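Local atomic coordinates of probable conserved lipoprotein LPPA (Mycobacterium tuberculosis, PDB entry 2V7S), a protein that is of unknown function but is a putative lipoprotein of pathogenic mycobacteria, presumably tethered to the cell membrane by a lipid anchor. Residues 48-53 / 105-110; 72-77 / 118-123; 79-84 / 131-136. One frame throughout, in Å; residues are numbered along the deposited sequence.

Contact 1. Residues 48-53 / 105-110; sequences QLIDSM and DKLTAD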
loop_
_atom_site.group_PDB
_atom_site.type_symbol
_atom_site.label_atom_id
_atom_site.label_comp_id
_atom_site.label_asym_id
_atom_site.label_seq_id
_atom_site.Cartn_x
_atom_site.Cartn_y
_atom_site.Cartn_z
ATOM N N GLN A 48 6.489 6.328 -7.291
ATOM C CA GLN A 48 7.823 6.318 -6.685
ATOM C C GLN A 48 8.411 4.908 -6.500
ATOM O O GLN A 48 9.621 4.705 -6.682
ATOM C CB GLN A 48 7.793 7.072 -5.345
ATOM C CG GLN A 48 7.546 8.573 -5.521
ATOM C CD GLN A 48 7.301 9.330 -4.218
ATOM O OE1 GLN A 48 7.287 8.755 -3.130
ATOM N NE2 GLN A 48 7.105 10.634 -4.337
ATOM N N LEU A 49 7.568 3.959 -6.123
ATOM C CA LEU A 49 7.991 2.570 -5.923
ATOM C C LEU A 49 8.559 2.019 -7.227
ATOM O O LEU A 49 9.684 1.499 -7.280
ATOM C CB LEU A 49 6.817 1.687 -5.465
ATOM C CG LEU A 49 7.145 0.199 -5.212
ATOM C CD1 LEU A 49 8.040 0.088 -4.028
ATOM C CD2 LEU A 49 5.871 -0.560 -4.899
ATOM N N ILE A 50 7.772 2.135 -8.284
ATOM C CA ILE A 50 8.224 1.719 -9.609
ATOM C C ILE A 50 9.532 2.412 -9.996
ATOM O O ILE A 50 10.507 1.743 -10.367
ATOM C CB ILE A 50 7.100 1.959 -10.628
ATOM C CG1 ILE A 50 5.969 0.947 -10.325
ATOM C CG2 ILE A 50 7.627 1.853 -12.079
ATOM C CD1 ILE A 50 4.664 1.204 -11.051
ATOM N N ASP A 51 9.569 3.738 -9.870
ATOM C CA ASP A 51 10.738 4.522 -10.285
ATOM C C ASP A 51 11.989 4.099 -9.518
ATOM O O ASP A 51 13.089 3.989 -10.090
ATOM C CB ASP A 51 10.515 6.004 -10.122
ATOM C CG ASP A 51 9.672 6.610 -11.247
ATOM O OD1 ASP A 51 9.302 5.918 -12.234
ATOM O OD2 ASP A 51 9.372 7.802 -11.110
ATOM N N SER A 52 11.824 3.803 -8.232
ATOM C CA SER A 52 12.972 3.361 -7.430
ATOM C C SER A 52 13.528 1.983 -7.832
ATOM O O SER A 52 14.619 1.602 -7.396
ATOM C CB SER A 52 12.622 3.381 -5.937
ATOM O OG SER A 52 11.807 2.285 -5.637
HETATM N N MSE A 53 12.771 1.235 -8.631
HETATM C CA MSE A 53 13.176 -0.131 -9.072
HETATM C C MSE A 53 13.769 -0.155 -10.492
HETATM O O MSE A 53 14.304 -1.193 -10.950
HETATM C CB MSE A 53 11.993 -1.092 -8.995
HETATM C CG MSE A 53 11.678 -1.533 -7.574
HETATM SE SE MSE A 53 10.005 -2.531 -7.499
HETATM C CE MSE A 53 10.597 -4.063 -8.463
ATOM N N ASP A 105 5.609 -9.515 -4.273
ATOM C CA ASP A 105 4.856 -9.308 -3.039
ATOM C C ASP A 105 3.856 -8.156 -3.172
ATOM O O ASP A 105 2.726 -8.254 -2.712
ATOM C CB ASP A 105 5.848 -9.027 -1.893
ATOM C CG ASP A 105 6.664 -10.288 -1.475
ATOM O OD1 ASP A 105 6.307 -11.412 -1.924
ATOM O OD2 ASP A 105 7.672 -10.165 -0.701
ATOM N N LYS A 106 4.263 -7.077 -3.847
ATOM C CA LYS A 106 3.509 -5.822 -3.747
ATOM C C LYS A 106 3.215 -5.129 -5.076
ATOM O O LYS A 106 2.665 -4.029 -5.101
ATOM C CB LYS A 106 4.212 -4.860 -2.769
ATOM C CG LYS A 106 4.170 -5.307 -1.300
ATOM C CD LYS A 106 2.751 -5.216 -0.744
ATOM C CE LYS A 106 2.620 -5.982 0.566
ATOM N NZ LYS A 106 1.177 -6.235 0.897
ATOM N N LEU A 107 3.559 -5.778 -6.176
ATOM C CA LEU A 107 3.281 -5.253 -7.502
ATOM C C LEU A 107 2.582 -6.329 -8.292
ATOM O O LEU A 107 2.907 -7.511 -8.132
ATOM C CB LEU A 107 4.582 -4.862 -8.199
ATOM C CG LEU A 107 5.231 -3.559 -7.711
ATOM C CD1 LEU A 107 6.579 -3.323 -8.375
ATOM C CD2 LEU A 107 4.316 -2.366 -7.924
ATOM N N THR A 108 1.632 -5.931 -9.134
ATOM C CA THR A 108 0.963 -6.876 -10.012
ATOM C C THR A 108 1.827 -7.385 -11.182
ATOM O O THR A 108 2.853 -6.773 -11.570
ATOM C CB THR A 108 -0.387 -6.336 -10.526
ATOM O OG1 THR A 108 -0.181 -5.168 -11.335
ATOM C CG2 THR A 108 -1.307 -6.014 -9.361
ATOM N N ALA A 109 1.399 -8.514 -11.738
ATOM C CA ALA A 109 2.171 -9.255 -12.737
ATOM C C ALA A 109 2.296 -8.536 -14.079
ATOM O O ALA A 109 3.087 -8.943 -14.919
ATOM C CB ALA A 109 1.563 -10.620 -12.950
ATOM N N ASP A 110 1.515 -7.487 -14.288
ATOM C CA ASP A 110 1.660 -6.652 -15.496
ATOM C C ASP A 110 2.737 -5.563 -15.330
ATOM O O ASP A 110 3.065 -4.814 -16.275
ATOM C CB ASP A 110 0.325 -5.993 -15.831
ATOM C CG ASP A 110 -0.144 -5.068 -14.731
ATOM O OD1 ASP A 110 -0.187 -5.514 -13.547
ATOM O OD2 ASP A 110 -0.469 -3.888 -15.040
#
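Leu49, which meets Leu107 through its side chain, has its carbonyl oxygen gripped from its own helix: Ser52 OG donates to Leu49 O at 2.8 Å, with a C=O...donor angle of 123° and the donor tilted 26° from the carbonyl plane. Across the contact everything is apolar and centres on the fork of Leu107. Its CD2 meets Leu49 CD2 tip to tip at 3.9 Å, and Ile50 CG1 lies farther off, 4.4 Å from Leu107 CD2. The other branch serves Met53, present as selenomethionine: SE stands 3.6 Å from Leu107 CD1. At the bend about chi3 (68°) the chain turns, leaving Met53 CE also within 4.1 Å of Leu107 CD1. One leucine thus reaches three side chains near the end of helix 37-53, its two methyls divided between them. Leu41 of the second subunit packs against Leu49 and Met53, while Asp105 N and Lys106 N are hydrogen-bonded to Asp36 and Ser38 of that subunit, so the contact forms part of the interface between the two subunits. Within the chain, it sets the C-terminal part of helix 37-53 against the connection between strands 102-103 and 112-114, with Leu189 of strand 188-189 touching both Ile50 and Met53.

Contact 2. Residues 72-77 / 118-123; sequences IIADRV and NSVMFG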
loop_
_atom_site.group_PDB
_atom_site.type_symbol
_atom_site.label_atom_id
_atom_site.label_comp_id
_atom_site.label_asym_id
_atom_site.label_seq_id
_atom_site.Cartn_x
_atom_site.Cartn_y
_atom_site.Cartn_z
ATOM N N ILE A 72 25.488 -22.867 -14.336
ATOM C CA ILE A 72 26.769 -22.860 -13.633
ATOM C C ILE A 72 26.756 -23.832 -12.452
ATOM O O ILE A 72 27.733 -24.592 -12.248
ATOM C CB ILE A 72 27.138 -21.438 -13.172
ATOM C CG1 ILE A 72 27.580 -20.616 -14.392
ATOM C CG2 ILE A 72 28.296 -21.445 -12.110
ATOM C CD1 ILE A 72 27.594 -19.111 -14.121
ATOM N N ILE A 73 25.697 -23.763 -11.650
ATOM C CA ILE A 73 25.575 -24.636 -10.474
ATOM C C ILE A 73 25.528 -26.110 -10.922
ATOM O O ILE A 73 26.227 -26.963 -10.363
ATOM C CB ILE A 73 24.312 -24.292 -9.624
ATOM C CG1 ILE A 73 24.498 -22.942 -8.893
ATOM C CG2 ILE A 73 24.013 -25.433 -8.570
ATOM C CD1 ILE A 73 23.184 -22.305 -8.417
ATOM N N ALA A 74 24.654 -26.395 -11.885
ATOM C CA ALA A 74 24.438 -27.762 -12.359
ATOM C C ALA A 74 25.747 -28.334 -12.918
ATOM O O ALA A 74 26.068 -29.493 -12.660
ATOM C CB ALA A 74 23.314 -27.770 -13.419
ATOM N N ASP A 75 26.488 -27.532 -13.682
ATOM C CA ASP A 75 27.789 -27.944 -14.246
ATOM C C ASP A 75 28.823 -28.252 -13.173
ATOM O O ASP A 75 29.472 -29.278 -13.238
ATOM C CB ASP A 75 28.360 -26.908 -15.231
ATOM C CG ASP A 75 27.760 -27.050 -16.611
ATOM O OD1 ASP A 75 27.295 -28.151 -16.936
ATOM O OD2 ASP A 75 27.762 -26.089 -17.384
ATOM N N ARG A 76 28.942 -27.382 -12.193
ATOM C CA ARG A 76 29.861 -27.538 -11.070
ATOM C C ARG A 76 29.437 -28.780 -10.236
ATOM O O ARG A 76 30.275 -29.554 -9.779
ATOM C CB ARG A 76 29.805 -26.264 -10.198
ATOM C CG ARG A 76 30.548 -24.993 -10.777
ATOM C CD ARG A 76 30.653 -23.932 -9.685
ATOM N NE ARG A 76 31.542 -24.478 -8.657
ATOM C CZ ARG A 76 31.622 -24.089 -7.397
ATOM N NH1 ARG A 76 32.475 -24.708 -6.590
ATOM N NH2 ARG A 76 30.870 -23.101 -6.940
ATOM N N VAL A 77 28.128 -28.967 -10.076
ATOM C CA VAL A 77 27.629 -30.133 -9.327
ATOM C C VAL A 77 28.001 -31.417 -10.048
ATOM O O VAL A 77 28.549 -32.340 -9.446
ATOM C CB VAL A 77 26.103 -30.067 -9.027
ATOM C CG1 VAL A 77 25.619 -31.415 -8.480
ATOM C CG2 VAL A 77 25.834 -28.973 -8.000
ATOM N N ASN A 118 15.119 -21.470 -15.675
ATOM C CA ASN A 118 14.681 -22.758 -16.258
ATOM C C ASN A 118 15.028 -23.862 -15.247
ATOM O O ASN A 118 16.169 -23.915 -14.770
ATOM C CB ASN A 118 15.380 -23.050 -17.589
ATOM C CG ASN A 118 15.055 -22.035 -18.678
ATOM O OD1 ASN A 118 14.270 -21.115 -18.497
ATOM N ND2 ASN A 118 15.687 -22.200 -19.815
ATOM N N SER A 119 14.047 -24.700 -14.915
ATOM C CA SER A 119 14.233 -25.830 -14.001
ATOM C C SER A 119 15.315 -26.815 -14.496
ATOM O O SER A 119 15.386 -27.135 -15.673
ATOM C CB SER A 119 12.933 -26.613 -13.816
ATOM O OG SER A 119 11.856 -25.744 -13.469
ATOM N N VAL A 120 16.138 -27.275 -13.561
ATOM C CA VAL A 120 17.234 -28.185 -13.825
ATOM C C VAL A 120 16.812 -29.540 -13.255
ATOM O O VAL A 120 16.346 -29.594 -12.111
ATOM C CB VAL A 120 18.532 -27.709 -13.157
ATOM C CG1 VAL A 120 19.541 -28.870 -13.062
ATOM C CG2 VAL A 120 19.175 -26.514 -13.948
HETATM N N MSE A 121 16.941 -30.609 -14.057
HETATM C CA MSE A 121 16.676 -31.978 -13.597
HETATM C C MSE A 121 17.982 -32.783 -13.576
HETATM O O MSE A 121 18.644 -32.880 -14.617
HETATM C CB MSE A 121 15.763 -32.659 -14.606
HETATM C CG MSE A 121 15.520 -34.130 -14.291
HETATM SE SE MSE A 121 14.216 -34.248 -12.861
HETATM C CE MSE A 121 12.652 -33.589 -13.915
ATOM N N PHE A 122 18.337 -33.407 -12.448
ATOM C CA PHE A 122 19.589 -34.195 -12.412
ATOM C C PHE A 122 19.274 -35.635 -12.852
ATOM O O PHE A 122 18.147 -36.077 -12.725
ATOM C CB PHE A 122 20.270 -34.159 -11.032
ATOM C CG PHE A 122 20.819 -32.786 -10.672
ATOM C CD1 PHE A 122 20.063 -31.913 -9.895
ATOM C CD2 PHE A 122 22.075 -32.388 -11.119
ATOM C CE1 PHE A 122 20.557 -30.628 -9.574
ATOM C CE2 PHE A 122 22.582 -31.080 -10.825
ATOM C CZ PHE A 122 21.795 -30.230 -10.016
ATOM N N GLY A 123 20.256 -36.313 -13.427
ATOM C CA GLY A 123 20.063 -37.657 -13.973
ATOM C C GLY A 123 19.916 -38.677 -12.862
ATOM O O GLY A 123 18.990 -39.529 -12.877
#
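A helix laid on an antiparallel sheet is the fold element here: Ala74 and Val77 of helix 59-80 pack on Val120 and Phe122 of strand 120-122. The axes of the short segments 72-77 and 120-122 approach to 10.0 Å and run at 13° in nearly the same direction; Ala74 meets both Val120 and Phe122, and Val77 meets Phe122. Val120 and Phe122 both point toward the helix, whereas Met121 between them turns to the other side of the strand.

The small side chain of Ala74 lets the backbones come close, the nearest pair being Ala74 CA and Val120 CA at 7.4 Å. Ala74 CB touches Val120 CG1 at 3.9 Å; this methyl is the one anti to the Val120 backbone N (chi1 162°). The same CG1 of Val120 also lies over one face of the Phe122 ring, 4.0 Å above its plane and offset toward the rim, so it fills the corner between the ring and Ala74. The nearest approaches of Phe122 to the helix are made by CE2, which is 4.1 Å from Ala74 CA and 3.9 Å from Val77 CG1; both partners come in obliquely. The side chains of Val77 and Phe122 cross at about a right angle. Phe126 stacks edge-to-face with Phe122, adding an aromatic neighbour to this buried cluster.

The strand is held by backbone hydrogen bonds on its two flanks, Met121 with Lys87 of strand 86-88 and Val120 with Leu181 of strand 179-184. Trp86 and Leu181 extend the apolar floor under the helix, and helix 128-143 lies beside it, joined by salt bridges from Arg76 to Glu140 and Glu141.

Contact 3. Residues 79-84 / 131-136; sequences AAIPGQ and FKIAAN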
loop_
_atom_site.group_PDB
_atom_site.type_symbol
_atom_site.label_atom_id
_atom_site.label_comp_id
_atom_site.label_asym_id
_atom_site.label_seq_id
_atom_site.Cartn_x
_atom_site.Cartn_y
_atom_site.Cartn_z
ATOM N N ALA A 79 30.355 -31.828 -12.192
ATOM C CA ALA A 79 31.806 -32.005 -12.226
ATOM C C ALA A 79 32.401 -32.429 -10.868
ATOM O O ALA A 79 33.479 -33.029 -10.806
ATOM C CB ALA A 79 32.486 -30.777 -12.770
ATOM N N ALA A 80 31.685 -32.152 -9.783
ATOM C CA ALA A 80 32.148 -32.517 -8.447
ATOM C C ALA A 80 31.747 -33.961 -8.125
ATOM O O ALA A 80 32.383 -34.617 -7.291
ATOM C CB ALA A 80 31.585 -31.532 -7.396
ATOM N N ILE A 81 30.696 -34.447 -8.788
ATOM C CA ILE A 81 30.072 -35.741 -8.444
ATOM C C ILE A 81 30.078 -36.776 -9.589
ATOM O O ILE A 81 29.388 -36.578 -10.608
ATOM C CB ILE A 81 28.634 -35.567 -7.844
ATOM C CG1 ILE A 81 28.701 -34.763 -6.535
ATOM C CG2 ILE A 81 27.982 -36.933 -7.599
ATOM C CD1 ILE A 81 27.457 -33.906 -6.284
ATOM N N PRO A 82 30.806 -37.913 -9.382
ATOM C CA PRO A 82 31.088 -38.957 -10.386
ATOM C C PRO A 82 29.840 -39.490 -11.041
ATOM O O PRO A 82 28.957 -40.039 -10.360
ATOM C CB PRO A 82 31.731 -40.086 -9.565
ATOM C CG PRO A 82 32.233 -39.471 -8.357
ATOM C CD PRO A 82 31.396 -38.266 -8.067
ATOM N N GLY A 83 29.740 -39.292 -12.346
ATOM C CA GLY A 83 28.615 -39.830 -13.097
ATOM C C GLY A 83 27.333 -39.018 -13.010
ATOM O O GLY A 83 26.327 -39.410 -13.599
ATOM N N GLN A 84 27.343 -37.894 -12.285
ATOM C CA GLN A 84 26.146 -37.044 -12.267
ATOM C C GLN A 84 25.971 -36.298 -13.599
ATOM O O GLN A 84 26.940 -35.867 -14.229
ATOM C CB GLN A 84 26.082 -36.110 -11.047
ATOM C CG GLN A 84 24.741 -35.304 -10.869
ATOM C CD GLN A 84 23.505 -36.169 -10.605
ATOM O OE1 GLN A 84 23.089 -36.355 -9.465
ATOM N NE2 GLN A 84 22.889 -36.652 -11.660
ATOM N N PHE A 131 24.980 -35.172 -1.703
ATOM C CA PHE A 131 24.024 -34.093 -1.501
ATOM C C PHE A 131 24.660 -32.901 -0.766
ATOM O O PHE A 131 24.451 -31.762 -1.166
ATOM C CB PHE A 131 22.755 -34.565 -0.795
ATOM C CG PHE A 131 21.611 -33.554 -0.871
ATOM C CD1 PHE A 131 21.313 -32.742 0.213
ATOM C CD2 PHE A 131 20.840 -33.438 -2.041
ATOM C CE1 PHE A 131 20.269 -31.795 0.148
ATOM C CE2 PHE A 131 19.786 -32.496 -2.123
ATOM C CZ PHE A 131 19.501 -31.679 -1.032
ATOM N N LYS A 132 25.439 -33.178 0.279
ATOM C CA LYS A 132 26.148 -32.126 1.006
ATOM C C LYS A 132 27.111 -31.405 0.073
ATOM O O LYS A 132 27.233 -30.190 0.131
ATOM C CB LYS A 132 26.919 -32.676 2.218
ATOM C CG LYS A 132 26.106 -33.501 3.214
ATOM C CD LYS A 132 26.910 -33.745 4.524
ATOM C CE LYS A 132 26.839 -35.211 5.027
ATOM N NZ LYS A 132 25.726 -35.572 5.986
ATOM N N ILE A 133 27.806 -32.146 -0.787
ATOM C CA ILE A 133 28.680 -31.505 -1.768
ATOM C C ILE A 133 27.905 -30.569 -2.702
ATOM O O ILE A 133 28.287 -29.405 -2.934
ATOM C CB ILE A 133 29.534 -32.544 -2.552
ATOM C CG1 ILE A 133 30.624 -33.134 -1.653
ATOM C CG2 ILE A 133 30.153 -31.905 -3.816
ATOM C CD1 ILE A 133 30.990 -34.573 -1.998
ATOM N N ALA A 134 26.799 -31.063 -3.249
ATOM C CA ALA A 134 26.025 -30.252 -4.190
ATOM C C ALA A 134 25.452 -29.023 -3.463
ATOM O O ALA A 134 25.415 -27.920 -4.031
ATOM C CB ALA A 134 24.909 -31.078 -4.782
ATOM N N ALA A 135 24.965 -29.233 -2.236
ATOM C CA ALA A 135 24.378 -28.149 -1.422
ATOM C C ALA A 135 25.421 -27.026 -1.129
ATOM O O ALA A 135 25.080 -25.843 -1.072
ATOM C CB ALA A 135 23.815 -28.712 -0.105
ATOM N N ASN A 136 26.678 -27.429 -0.909
ATOM C CA ASN A 136 27.765 -26.476 -0.714
ATOM C C ASN A 136 27.999 -25.641 -1.974
ATOM O O ASN A 136 28.285 -24.448 -1.911
ATOM C CB ASN A 136 29.063 -27.175 -0.320
ATOM C CG ASN A 136 30.140 -26.183 0.070
ATOM O OD1 ASN A 136 29.928 -25.364 0.965
ATOM N ND2 ASN A 136 31.278 -26.203 -0.643
#
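Ile133 CG2 touches Ala80 CB at 3.9 Å. Ile81 CD1 lies 4.2 Å from Ile133 CG2 and reaches past it; from Ile81 CD1 to Ala134 CB is 4.1 Å. Four apolar side chains thus touch in a row, Ala80-Ile133-Ile81-Ala134, and the two isoleucines slide past each other in opposite directions instead of meeting end on. In Ile133 the touching branch is the short one, CG2, placed anti to the backbone N (chi1 -72° for CG1), whereas Ile81 uses the far end of its long branch.

Behind this first shell is the end of a helix. Ala80 is still helical, but Ile81 is the first residue to leave helical phi/psi, and it begins a type II beta turn closed by Gln84 N to Ile81 O at 3.0 Å. Gly83 takes the positive phi (80°) of that turn. Phe126 packs on both Ile81 and Ala134, bridging the two sides of the contact, and Ile137, one turn beyond Ile133, adds to the cover over Ala80. The C-terminal end of helix 59-80 is thus fastened against helix 128-143, which itself rests on the large antiparallel sheet: Ala134 packs on Leu173 of strand 169-175, and Ala135 on Tyr162 of strand 160-166.

Overall arrangement
From the N terminus, helix 37-53 comes first; contact 1 closes the loop bringing 105-110 back to its end. Helix 59-80 then supplies 72-77 of contact 2 and, with the turn after it, 79-84 of contact 3; these loops close at strand 120-122 and helix 128-143. Nothing nests: all three first segments precede the second ones in the same order, so every pair crosses. Contacts 2 and 3 are neighbours, centres 10 Å apart and Val77 CG1 3.8 Å from Ala134 CB: contact 2 ties helix 59-80 to the six-stranded sheet, contact 3 ties its end to helix 128-143. Contact 1 lies across the chain's centre, beside the three-stranded sheet, where disulfide Cys104-Cys187 links distant parts.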